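Local coordinates for DNA-binding protein reb1 (Schizosaccharomyces pombe, PDB 5EYB), which binds specific DNA sites in the rRNA enhancer and promoter and upstream of many RNA polymerase II genes, and acts in termination of RNA polymerase I transcription, at residues Val161-Asn166 with Met203-Arg208; Tyr123-Gln128 with Arg139-Asn144. All blocks are in the same frame, centred on the assembly; numbering follows the deposited sequence.

Contact 1 of 2, residues Val161-Asn166 with Met203-Arg208; sequences VRRAYN and MPNDCR. With nucleotides of chain B; nucleotides of chain C.
The end of helix 154-164 and N166, in the loop after it, meet the start of helix 204-215, with M203 at its N-cap; the nearest CA pair, N166 and M203, is 7.4 Å apart. Helix 204-215 probably serves as the recognition helix of a predicted Myb-type helix-turn-helix, consistent with R208 bonding to a guanine; helix 154-164 belongs to a Myb-associated domain. No hydrogen bond joins the segments. M203 makes the main link: its extended chain bends only at the last torsion (chi3 -51°), which carries CE to the amide of N166, 3.3 Å from ND2, while SD lies 4.0 Å from CG of R163. In both pairs the side chains run roughly perpendicular. Within 161-166 the same ND2 makes a weak hydrogen bond to O of R163. The N205 amide stands at the edge of the R163 guanidinium, its plane turned 76° from it. One guanidinium face lies over C5 of DC16 of chain C, and NH1 of R163 reaches OP2 of that nucleotide through a weak hydrogen bond. R208 meets the other strand, with N7 of DG12 of chain B in its guanidinium plane: NH1 donates to N7 at 2.9 Å (161°), NH2 to O6 at 3.1 Å.

Contact 2 of 2, residues Tyr123-Gln128 with Arg139-Asn144; sequences YQFCNQ and RMFYSN. With nucleotides of chain B.
A single pair of phenylalanines, F125 and F141, makes the whole contact, although the nearest CA atoms, those of these same two residues, are 10.9 Å apart. The rings form a T-shaped stack: F125 turns its edge to a face of F141, with planes at 86° and centroids 5.4 Å apart. CZ of F125 makes the closest approach, 3.8 Å from CE1 of F141, and lies almost as near the neighbouring CZ of F141, at 3.9 Å. CE1 of F125 sits above the F141 ring but displaced toward its rim. Both side chains have CG anti to the backbone N (chi1 176° for F125, 160° for F141), which lets each ring reach toward the other helix. V111 of helix 101-116 packs against both phenylalanines, and F141 also meets the ring of F114, with the two planes inclined at about 50°. Y142 packs toward helix 154-164, and its CB lies near OP1 of DG7 of chain B. A buried T-shaped pair of this kind forms part of the hydrophobic core of a small helical domain, both helices here, 122-129 and 136-147, falling within a Myb-associated domain.

How the contacts relate
Contact 2 is buried and apolar, an aromatic pair within one Myb-associated domain; contact 1 is partly buried and joins helix 154-164 of the Myb-associated region to the first Myb repeat, where thioether packing gives way to arginines on DNA. The two share no helix, but their centres are 15 Å apart and they touch directly. Y165 meets F125 edge-to-face, with CG of Y165 3.7 Å from CE2 of F125, and CG of R162 lies 3.7 Å from OH of Y142; this direct packing links the core to the junction. Helices 136-147 and 154-164 follow one another in the chain. DNA is approached at both: bases and a phosphate at contact 1, a phosphate at contact 2.

Contact 1 of 2, residues Val161-Asn166 with Met203-Arg208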
ATOM      1  N   VAL A 161      -4.892 -12.299  16.998  1.00 49.81           N
ATOM      2  CA  VAL A 161      -5.381 -13.665  17.126  1.00 50.99           C
ATOM      3  C   VAL A 161      -6.694 -13.861  16.372  1.00 54.19           C
ATOM      4  O   VAL A 161      -6.865 -14.847  15.652  1.00 58.66           O
ATOM      5  CB  VAL A 161      -5.578 -14.053  18.607  1.00 52.18           C
ATOM      6  CG1 VAL A 161      -6.321 -15.376  18.724  1.00 48.59           C
ATOM      7  CG2 VAL A 161      -4.234 -14.126  19.320  1.00 50.05           C
ATOM      8  N   ARG A 162      -7.610 -12.911  16.530  1.00 52.51           N
ATOM      9  CA  ARG A 162      -8.909 -12.975  15.867  1.00 51.83           C
ATOM     10  C   ARG A 162      -8.765 -12.982  14.348  1.00 54.52           C
ATOM     11  O   ARG A 162      -9.417 -13.768  13.659  1.00 56.68           O
ATOM     12  CB  ARG A 162      -9.789 -11.806  16.309  1.00 45.92           C
ATOM     13  CG  ARG A 162     -10.347 -11.971  17.710  1.00 49.78           C
ATOM     14  CD  ARG A 162     -10.857 -10.661  18.272  1.00 54.59           C
ATOM     15  NE  ARG A 162     -11.931 -10.068  17.480  1.00 57.61           N
ATOM     16  CZ  ARG A 162     -13.203 -10.453  17.529  1.00 58.19           C
ATOM     17  NH1 ARG A 162     -13.571 -11.450  18.323  1.00 46.16           N
ATOM     18  NH2 ARG A 162     -14.108  -9.844  16.775  1.00 49.62           N
ATOM     19  N   ARG A 163      -7.899 -12.114  13.834  1.00 52.89           N
ATOM     20  CA  ARG A 163      -7.675 -12.025  12.400  1.00 50.35           C
ATOM     21  C   ARG A 163      -6.991 -13.289  11.885  1.00 53.73           C
ATOM     22  O   ARG A 163      -7.319 -13.783  10.806  1.00 57.71           O
ATOM     23  CB  ARG A 163      -6.842 -10.787  12.059  1.00 48.94           C
ATOM     24  CG  ARG A 163      -6.799 -10.460  10.576  1.00 57.98           C
ATOM     25  CD  ARG A 163      -6.349  -9.028  10.319  1.00 76.35           C
ATOM     26  NE  ARG A 163      -7.368  -8.039  10.671  1.00 87.21           N
ATOM     27  CZ  ARG A 163      -7.375  -7.336  11.801  1.00 96.18           C
ATOM     28  NH1 ARG A 163      -6.415  -7.509  12.700  1.00 99.40           N
ATOM     29  NH2 ARG A 163      -8.342  -6.457  12.035  1.00 98.96           N
ATOM     30  N   ALA A 164      -6.061 -13.820  12.672  1.00 50.41           N
ATOM     31  CA  ALA A 164      -5.278 -14.984  12.267  1.00 53.70           C
ATOM     32  C   ALA A 164      -6.055 -16.280  12.444  1.00 59.60           C
ATOM     33  O   ALA A 164      -5.801 -17.261  11.748  1.00 63.29           O
ATOM     34  CB  ALA A 164      -3.977 -15.046  13.053  1.00 52.21           C
ATOM     35  N   TYR A 165      -6.992 -16.283  13.387  1.00 60.02           N
ATOM     36  CA  TYR A 165      -7.812 -17.462  13.647  1.00 62.69           C
ATOM     37  C   TYR A 165      -9.290 -17.126  13.523  1.00 63.95           C
ATOM     38  O   TYR A 165      -9.922 -16.687  14.480  1.00 62.58           O
ATOM     39  CB  TYR A 165      -7.510 -18.035  15.032  1.00 63.88           C
ATOM     40  CG  TYR A 165      -6.076 -18.482  15.192  1.00 63.70           C
ATOM     41  CD1 TYR A 165      -5.096 -17.595  15.619  1.00 60.53           C
ATOM     42  CD2 TYR A 165      -5.700 -19.787  14.905  1.00 66.13           C
ATOM     43  CE1 TYR A 165      -3.781 -17.997  15.757  1.00 63.72           C
ATOM     44  CE2 TYR A 165      -4.389 -20.199  15.042  1.00 69.36           C
ATOM     45  CZ  TYR A 165      -3.433 -19.300  15.469  1.00 70.35           C
ATOM     46  OH  TYR A 165      -2.126 -19.707  15.608  1.00 80.04           O
ATOM     47  N   ASN A 166      -9.829 -17.339  12.329  1.00 67.27           N
ATOM     48  CA  ASN A 166     -11.216 -17.024  12.037  1.00 65.91           C
ATOM     49  C   ASN A 166     -11.898 -18.199  11.350  1.00 66.00           C
ATOM     50  O   ASN A 166     -11.231 -19.018  10.721  1.00 64.92           O
ATOM     51  CB  ASN A 166     -11.301 -15.767  11.169  1.00 71.35           C
ATOM     52  CG  ASN A 166     -10.567 -15.919   9.854  1.00 77.47           C
ATOM     53  OD1 ASN A 166     -11.149 -16.324   8.847  1.00 80.22           O
ATOM     54  ND2 ASN A 166      -9.278 -15.596   9.857  1.00 75.92           N
ATOM     55  N   MET A 203     -14.875 -12.510   6.667  1.00 63.19           N
ATOM     56  CA  MET A 203     -14.344 -11.785   7.810  1.00 61.40           C
ATOM     57  C   MET A 203     -14.821 -10.339   7.757  1.00 59.49           C
ATOM     58  O   MET A 203     -14.569  -9.641   6.779  1.00 61.76           O
ATOM     59  CB  MET A 203     -12.821 -11.846   7.831  1.00 62.87           C
ATOM     60  CG  MET A 203     -12.213 -11.365   9.134  1.00 68.03           C
ATOM     61  SD  MET A 203     -10.432 -11.172   9.008  1.00 83.83           S
ATOM     62  CE  MET A 203      -9.986 -12.762   8.321  1.00 96.28           C
ATOM     63  N   PRO A 204     -15.526  -9.897   8.807  1.00 55.72           N
ATOM     64  CA  PRO A 204     -16.129  -8.563   8.892  1.00 45.99           C
ATOM     65  C   PRO A 204     -15.221  -7.441   8.394  1.00 56.67           C
ATOM     66  O   PRO A 204     -15.696  -6.557   7.684  1.00 57.16           O
ATOM     67  CB  PRO A 204     -16.412  -8.417  10.384  1.00 46.53           C
ATOM     68  CG  PRO A 204     -16.710  -9.811  10.822  1.00 51.47           C
ATOM     69  CD  PRO A 204     -15.804 -10.700  10.012  1.00 54.23           C
ATOM     70  N   ASN A 205     -13.940  -7.486   8.750  1.00 56.99           N
ATOM     71  CA  ASN A 205     -12.990  -6.474   8.302  1.00 60.19           C
ATOM     72  C   ASN A 205     -12.817  -6.482   6.781  1.00 56.44           C
ATOM     73  O   ASN A 205     -12.713  -5.422   6.157  1.00 49.17           O
ATOM     74  CB  ASN A 205     -11.636  -6.678   8.989  1.00 82.15           C
ATOM     75  CG  ASN A 205     -10.664  -5.535   8.724  1.00 92.84           C
ATOM     76  OD1 ASN A 205      -9.768  -5.647   7.889  1.00 96.54           O
ATOM     77  ND2 ASN A 205     -10.839  -4.431   9.440  1.00 96.08           N
ATOM     78  N   ASP A 206     -12.794  -7.676   6.192  1.00 59.50           N
ATOM     79  CA  ASP A 206     -12.701  -7.823   4.738  1.00 59.91           C
ATOM     80  C   ASP A 206     -13.914  -7.225   4.038  1.00 57.40           C
ATOM     81  O   ASP A 206     -13.801  -6.676   2.941  1.00 63.33           O
ATOM     82  CB  ASP A 206     -12.564  -9.294   4.340  1.00 65.30           C
ATOM     83  CG  ASP A 206     -11.242  -9.895   4.762  1.00 70.47           C
ATOM     84  OD1 ASP A 206     -10.243  -9.149   4.843  1.00 79.85           O
ATOM     85  OD2 ASP A 206     -11.203 -11.118   5.009  1.00 70.82           O
ATOM     86  N   CYS A 207     -15.075  -7.350   4.671  1.00 46.96           N
ATOM     87  CA  CYS A 207     -16.301  -6.788   4.125  1.00 50.47           C
ATOM     88  C   CYS A 207     -16.226  -5.271   4.116  1.00 49.49           C
ATOM     89  O   CYS A 207     -16.603  -4.631   3.135  1.00 58.49           O
ATOM     90  CB  CYS A 207     -17.521  -7.255   4.921  1.00 53.14           C
ATOM     91  SG  CYS A 207     -17.892  -9.016   4.747  1.00 51.06           S
ATOM     92  N   ARG A 208     -15.734  -4.702   5.213  1.00 51.22           N
ATOM     93  CA  ARG A 208     -15.542  -3.259   5.309  1.00 54.00           C
ATOM     94  C   ARG A 208     -14.590  -2.793   4.219  1.00 54.08           C
ATOM     95  O   ARG A 208     -14.885  -1.840   3.496  1.00 56.87           O
ATOM     96  CB  ARG A 208     -15.002  -2.869   6.691  1.00 53.20           C
ATOM     97  CG  ARG A 208     -15.173  -1.390   7.075  1.00 55.20           C
ATOM     98  CD  ARG A 208     -14.147  -0.464   6.412  1.00 53.11           C
ATOM     99  NE  ARG A 208     -12.774  -0.942   6.569  1.00 54.61           N
ATOM    100  CZ  ARG A 208     -11.911  -0.471   7.466  1.00 53.73           C
ATOM    101  NH1 ARG A 208     -12.272   0.500   8.295  1.00 55.94           N
ATOM    102  NH2 ARG A 208     -10.684  -0.968   7.533  1.00 46.47           N
TER
ATOM    103  P    DG B  12     -14.003   7.575  10.186  1.00 75.38           P
ATOM    104  OP1  DG B  12     -14.328   8.992  10.458  1.00 77.47           O
ATOM    105  OP2  DG B  12     -14.288   6.988   8.859  1.00 75.97           O
ATOM    106  O5'  DG B  12     -12.455   7.306  10.476  1.00 85.56           O
ATOM    107  C5'  DG B  12     -11.947   7.466  11.791  1.00 74.38           C
ATOM    108  C4'  DG B  12     -10.486   7.069  11.854  1.00 64.07           C
ATOM    109  O4'  DG B  12     -10.373   5.629  11.914  1.00 57.93           O
ATOM    110  C3'  DG B  12      -9.634   7.520  10.659  1.00 59.61           C
ATOM    111  O3'  DG B  12      -8.510   8.263  11.127  1.00 60.34           O
ATOM    112  C2'  DG B  12      -9.208   6.206   9.990  1.00 54.09           C
ATOM    113  C1'  DG B  12      -9.262   5.232  11.153  1.00 53.63           C
ATOM    114  N9   DG B  12      -9.454   3.845  10.753  1.00 52.50           N
ATOM    115  C8   DG B  12     -10.541   3.315  10.101  1.00 59.51           C
ATOM    116  N7   DG B  12     -10.440   2.035   9.879  1.00 61.21           N
ATOM    117  C5   DG B  12      -9.210   1.693  10.425  1.00 53.60           C
ATOM    118  C6   DG B  12      -8.559   0.440  10.484  1.00 51.26           C
ATOM    119  O6   DG B  12      -8.954  -0.648  10.054  1.00 51.55           O
ATOM    120  N1   DG B  12      -7.328   0.530  11.122  1.00 58.76           N
ATOM    121  C2   DG B  12      -6.791   1.684  11.637  1.00 56.03           C
ATOM    122  N2   DG B  12      -5.591   1.569  12.216  1.00 52.57           N
ATOM    123  N3   DG B  12      -7.389   2.866  11.588  1.00 54.71           N
ATOM    124  C4   DG B  12      -8.592   2.794  10.969  1.00 50.33           C
TER
ATOM    125  P    DC C  16      -1.858  -8.149  12.165  1.00 55.08           P
ATOM    126  OP1  DC C  16      -0.784  -8.863  12.884  1.00 62.73           O
ATOM    127  OP2  DC C  16      -3.268  -8.561  12.344  1.00 57.62           O
ATOM    128  O5'  DC C  16      -1.772  -6.604  12.538  1.00 56.18           O
ATOM    129  C5'  DC C  16      -0.599  -5.877  12.263  1.00 55.10           C
ATOM    130  C4'  DC C  16      -0.790  -4.429  12.648  1.00 51.43           C
ATOM    131  O4'  DC C  16      -1.756  -3.822  11.749  1.00 51.49           O
ATOM    132  C3'  DC C  16      -1.334  -4.218  14.067  1.00 47.56           C
ATOM    133  O3'  DC C  16      -0.599  -3.220  14.740  1.00 44.22           O
ATOM    134  C2'  DC C  16      -2.771  -3.778  13.840  1.00 52.58           C
ATOM    135  C1'  DC C  16      -2.672  -3.070  12.504  1.00 51.87           C
ATOM    136  N1   DC C  16      -3.961  -3.030  11.789  1.00 45.33           N
ATOM    137  C2   DC C  16      -4.577  -1.801  11.547  1.00 46.85           C
ATOM    138  O2   DC C  16      -4.014  -0.765  11.913  1.00 52.83           O
ATOM    139  N3   DC C  16      -5.770  -1.783  10.906  1.00 49.78           N
ATOM    140  C4   DC C  16      -6.342  -2.930  10.528  1.00 46.22           C
ATOM    141  N4   DC C  16      -7.520  -2.866   9.898  1.00 49.03           N
ATOM    142  C5   DC C  16      -5.731  -4.189  10.781  1.00 42.96           C
ATOM    143  C6   DC C  16      -4.558  -4.192  11.417  1.00 43.46           C
TER

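Contact 2 of 2, residues Tyr123-Gln128 with Arg139-Asn144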
ATOM      1  N   TYR A 123     -10.698 -25.511  13.942  1.00103.16           N
ATOM      2  CA  TYR A 123     -11.941 -24.908  13.483  1.00100.73           C
ATOM      3  C   TYR A 123     -12.805 -24.517  14.678  1.00 94.37           C
ATOM      4  O   TYR A 123     -13.318 -23.399  14.741  1.00 94.66           O
ATOM      5  CB  TYR A 123     -12.704 -25.856  12.557  1.00107.22           C
ATOM      6  CG  TYR A 123     -13.955 -25.243  11.970  1.00110.87           C
ATOM      7  CD1 TYR A 123     -13.875 -24.269  10.981  1.00110.14           C
ATOM      8  CD2 TYR A 123     -15.215 -25.635  12.404  1.00115.93           C
ATOM      9  CE1 TYR A 123     -15.017 -23.702  10.441  1.00112.33           C
ATOM     10  CE2 TYR A 123     -16.362 -25.075  11.870  1.00117.97           C
ATOM     11  CZ  TYR A 123     -16.256 -24.109  10.888  1.00116.90           C
ATOM     12  OH  TYR A 123     -17.394 -23.549  10.355  1.00119.62           O
ATOM     13  N   GLN A 124     -12.957 -25.441  15.625  1.00 90.19           N
ATOM     14  CA  GLN A 124     -13.707 -25.169  16.846  1.00 90.22           C
ATOM     15  C   GLN A 124     -13.111 -23.994  17.612  1.00 89.16           C
ATOM     16  O   GLN A 124     -13.834 -23.198  18.211  1.00 89.38           O
ATOM     17  CB  GLN A 124     -13.750 -26.408  17.743  1.00 95.24           C
ATOM     18  CG  GLN A 124     -14.800 -27.430  17.339  1.00100.95           C
ATOM     19  CD  GLN A 124     -14.861 -28.609  18.290  1.00105.06           C
ATOM     20  OE1 GLN A 124     -13.831 -29.155  18.688  1.00104.32           O
ATOM     21  NE2 GLN A 124     -16.073 -29.005  18.666  1.00107.79           N
ATOM     22  N   PHE A 125     -11.785 -23.893  17.584  1.00 86.32           N
ATOM     23  CA  PHE A 125     -11.087 -22.792  18.231  1.00 78.61           C
ATOM     24  C   PHE A 125     -11.489 -21.446  17.630  1.00 75.61           C
ATOM     25  O   PHE A 125     -11.782 -20.499  18.357  1.00 73.19           O
ATOM     26  CB  PHE A 125      -9.574 -22.987  18.126  1.00 73.06           C
ATOM     27  CG  PHE A 125      -8.775 -21.845  18.684  1.00 67.22           C
ATOM     28  CD1 PHE A 125      -8.630 -21.688  20.054  1.00 67.19           C
ATOM     29  CD2 PHE A 125      -8.164 -20.932  17.841  1.00 64.64           C
ATOM     30  CE1 PHE A 125      -7.892 -20.636  20.571  1.00 66.23           C
ATOM     31  CE2 PHE A 125      -7.425 -19.879  18.353  1.00 62.91           C
ATOM     32  CZ  PHE A 125      -7.290 -19.731  19.719  1.00 61.67           C
ATOM     33  N   CYS A 126     -11.510 -21.372  16.302  1.00 72.51           N
ATOM     34  CA  CYS A 126     -11.821 -20.127  15.609  1.00 70.95           C
ATOM     35  C   CYS A 126     -13.258 -19.674  15.852  1.00 79.04           C
ATOM     36  O   CYS A 126     -13.518 -18.479  16.008  1.00 82.72           O
ATOM     37  CB  CYS A 126     -11.574 -20.278  14.107  1.00 67.96           C
ATOM     38  SG  CYS A 126      -9.863 -20.629  13.660  1.00 77.69           S
ATOM     39  N   ASN A 127     -14.186 -20.626  15.879  1.00 81.15           N
ATOM     40  CA  ASN A 127     -15.593 -20.305  16.091  1.00 83.25           C
ATOM     41  C   ASN A 127     -15.857 -19.772  17.492  1.00 78.17           C
ATOM     42  O   ASN A 127     -16.664 -18.863  17.675  1.00 75.81           O
ATOM     43  CB  ASN A 127     -16.469 -21.531  15.828  1.00 99.06           C
ATOM     44  CG  ASN A 127     -16.581 -21.860  14.352  1.00106.92           C
ATOM     45  OD1 ASN A 127     -17.503 -21.408  13.669  1.00100.92           O
ATOM     46  ND2 ASN A 127     -15.636 -22.645  13.848  1.00114.42           N
ATOM     47  N   GLN A 128     -15.173 -20.337  18.480  1.00 76.49           N
ATOM     48  CA  GLN A 128     -15.334 -19.895  19.860  1.00 75.45           C
ATOM     49  C   GLN A 128     -14.733 -18.507  20.069  1.00 76.22           C
ATOM     50  O   GLN A 128     -15.243 -17.718  20.864  1.00 77.31           O
ATOM     51  CB  GLN A 128     -14.700 -20.900  20.820  1.00 74.30           C
ATOM     52  CG  GLN A 128     -15.471 -22.202  20.931  1.00 78.58           C
ATOM     53  CD  GLN A 128     -16.886 -21.996  21.435  1.00 84.17           C
ATOM     54  OE1 GLN A 128     -17.099 -21.429  22.506  1.00 85.88           O
ATOM     55  NE2 GLN A 128     -17.862 -22.451  20.659  1.00 83.63           N
ATOM     56  N   ARG A 139     -11.432 -16.571  27.322  1.00 75.95           N
ATOM     57  CA  ARG A 139     -11.042 -15.373  28.054  1.00 72.26           C
ATOM     58  C   ARG A 139      -9.781 -15.627  28.873  1.00 76.03           C
ATOM     59  O   ARG A 139      -8.952 -14.732  29.053  1.00 74.62           O
ATOM     60  CB  ARG A 139     -12.181 -14.904  28.965  1.00 71.48           C
ATOM     61  N   MET A 140      -9.640 -16.854  29.363  1.00 81.46           N
ATOM     62  CA  MET A 140      -8.477 -17.231  30.154  1.00 81.89           C
ATOM     63  C   MET A 140      -7.280 -17.505  29.246  1.00 79.02           C
ATOM     64  O   MET A 140      -6.132 -17.264  29.624  1.00 79.20           O
ATOM     65  CB  MET A 140      -8.790 -18.454  31.019  1.00 86.24           C
ATOM     66  CG  MET A 140      -7.840 -18.635  32.191  1.00 91.68           C
ATOM     67  SD  MET A 140      -7.852 -17.220  33.312  1.00140.15           S
ATOM     68  CE  MET A 140      -6.447 -17.605  34.355  1.00109.94           C
ATOM     69  N   PHE A 141      -7.556 -18.009  28.046  1.00 74.93           N
ATOM     70  CA  PHE A 141      -6.519 -18.242  27.046  1.00 72.39           C
ATOM     71  C   PHE A 141      -5.806 -16.939  26.698  1.00 70.35           C
ATOM     72  O   PHE A 141      -4.574 -16.887  26.643  1.00 63.78           O
ATOM     73  CB  PHE A 141      -7.122 -18.877  25.788  1.00 71.75           C
ATOM     74  CG  PHE A 141      -6.276 -18.715  24.555  1.00 71.75           C
ATOM     75  CD1 PHE A 141      -6.603 -17.774  23.589  1.00 70.24           C
ATOM     76  CD2 PHE A 141      -5.154 -19.503  24.360  1.00 72.41           C
ATOM     77  CE1 PHE A 141      -5.825 -17.622  22.454  1.00 66.55           C
ATOM     78  CE2 PHE A 141      -4.372 -19.355  23.227  1.00 65.37           C
ATOM     79  CZ  PHE A 141      -4.708 -18.414  22.274  1.00 64.08           C
ATOM     80  N   TYR A 142      -6.595 -15.892  26.467  1.00 60.13           N
ATOM     81  CA  TYR A 142      -6.069 -14.560  26.200  1.00 63.49           C
ATOM     82  C   TYR A 142      -5.149 -14.076  27.320  1.00 67.81           C
ATOM     83  O   TYR A 142      -4.054 -13.576  27.060  1.00 65.14           O
ATOM     84  CB  TYR A 142      -7.216 -13.566  26.010  1.00 60.19           C
ATOM     85  CG  TYR A 142      -7.866 -13.610  24.646  1.00 62.94           C
ATOM     86  CD1 TYR A 142      -7.101 -13.735  23.496  1.00 59.84           C
ATOM     87  CD2 TYR A 142      -9.249 -13.525  24.510  1.00 60.59           C
ATOM     88  CE1 TYR A 142      -7.691 -13.770  22.245  1.00 58.30           C
ATOM     89  CE2 TYR A 142      -9.848 -13.563  23.264  1.00 58.94           C
ATOM     90  CZ  TYR A 142      -9.064 -13.685  22.136  1.00 59.46           C
ATOM     91  OH  TYR A 142      -9.652 -13.724  20.895  1.00 60.63           O
ATOM     92  N   SER A 143      -5.604 -14.236  28.560  1.00 68.76           N
ATOM     93  CA  SER A 143      -4.889 -13.741  29.734  1.00 71.54           C
ATOM     94  C   SER A 143      -3.465 -14.279  29.830  1.00 75.49           C
ATOM     95  O   SER A 143      -2.528 -13.534  30.120  1.00 64.56           O
ATOM     96  CB  SER A 143      -5.657 -14.094  31.007  1.00 70.35           C
ATOM     97  OG  SER A 143      -4.962 -13.643  32.155  1.00 74.21           O
ATOM     98  N   ASN A 144      -3.308 -15.575  29.588  1.00 77.51           N
ATOM     99  CA  ASN A 144      -1.999 -16.206  29.651  1.00 81.23           C
ATOM    100  C   ASN A 144      -1.127 -15.823  28.467  1.00 80.74           C
ATOM    101  O   ASN A 144       0.081 -15.631  28.607  1.00 87.54           O
ATOM    102  CB  ASN A 144      -2.143 -17.726  29.730  1.00 85.75           C
ATOM    103  CG  ASN A 144      -2.340 -18.216  31.150  1.00 91.85           C
ATOM    104  OD1 ASN A 144      -1.413 -18.733  31.774  1.00 96.46           O
ATOM    105  ND2 ASN A 144      -3.548 -18.042  31.676  1.00 93.70           N
TER
ATOM    106  P    DG B   7      -9.501  -9.590  26.782  1.00 59.38           P
ATOM    107  OP1  DG B   7      -8.796 -10.883  26.902  1.00 61.14           O
ATOM    108  OP2  DG B   7      -8.845  -8.467  26.080  1.00 61.07           O
ATOM    109  O5'  DG B   7     -10.912  -9.840  26.073  1.00 65.79           O
ATOM    110  C5'  DG B   7     -11.919 -10.584  26.749  1.00 61.00           C
ATOM    111  C4'  DG B   7     -13.300 -10.168  26.280  1.00 62.07           C
ATOM    112  O4'  DG B   7     -13.551  -8.803  26.694  1.00 64.35           O
ATOM    113  C3'  DG B   7     -13.508 -10.214  24.763  1.00 56.49           C
ATOM    114  O3'  DG B   7     -14.725 -10.870  24.452  1.00 53.75           O
ATOM    115  C2'  DG B   7     -13.545  -8.747  24.348  1.00 53.50           C
ATOM    116  C1'  DG B   7     -14.041  -8.054  25.610  1.00 54.72           C
ATOM    117  N9   DG B   7     -13.532  -6.695  25.729  1.00 54.74           N
ATOM    118  C8   DG B   7     -12.246  -6.319  26.034  1.00 51.87           C
ATOM    119  N7   DG B   7     -12.072  -5.028  26.045  1.00 52.54           N
ATOM    120  C5   DG B   7     -13.319  -4.514  25.716  1.00 51.69           C
ATOM    121  C6   DG B   7     -13.745  -3.172  25.577  1.00 51.44           C
ATOM    122  O6   DG B   7     -13.078  -2.137  25.717  1.00 52.42           O
ATOM    123  N1   DG B   7     -15.095  -3.091  25.234  1.00 50.33           N
ATOM    124  C2   DG B   7     -15.925  -4.171  25.052  1.00 54.63           C
ATOM    125  N2   DG B   7     -17.197  -3.894  24.724  1.00 52.25           N
ATOM    126  N3   DG B   7     -15.538  -5.435  25.182  1.00 55.41           N
ATOM    127  C4   DG B   7     -14.228  -5.529  25.515  1.00 54.34           C
TER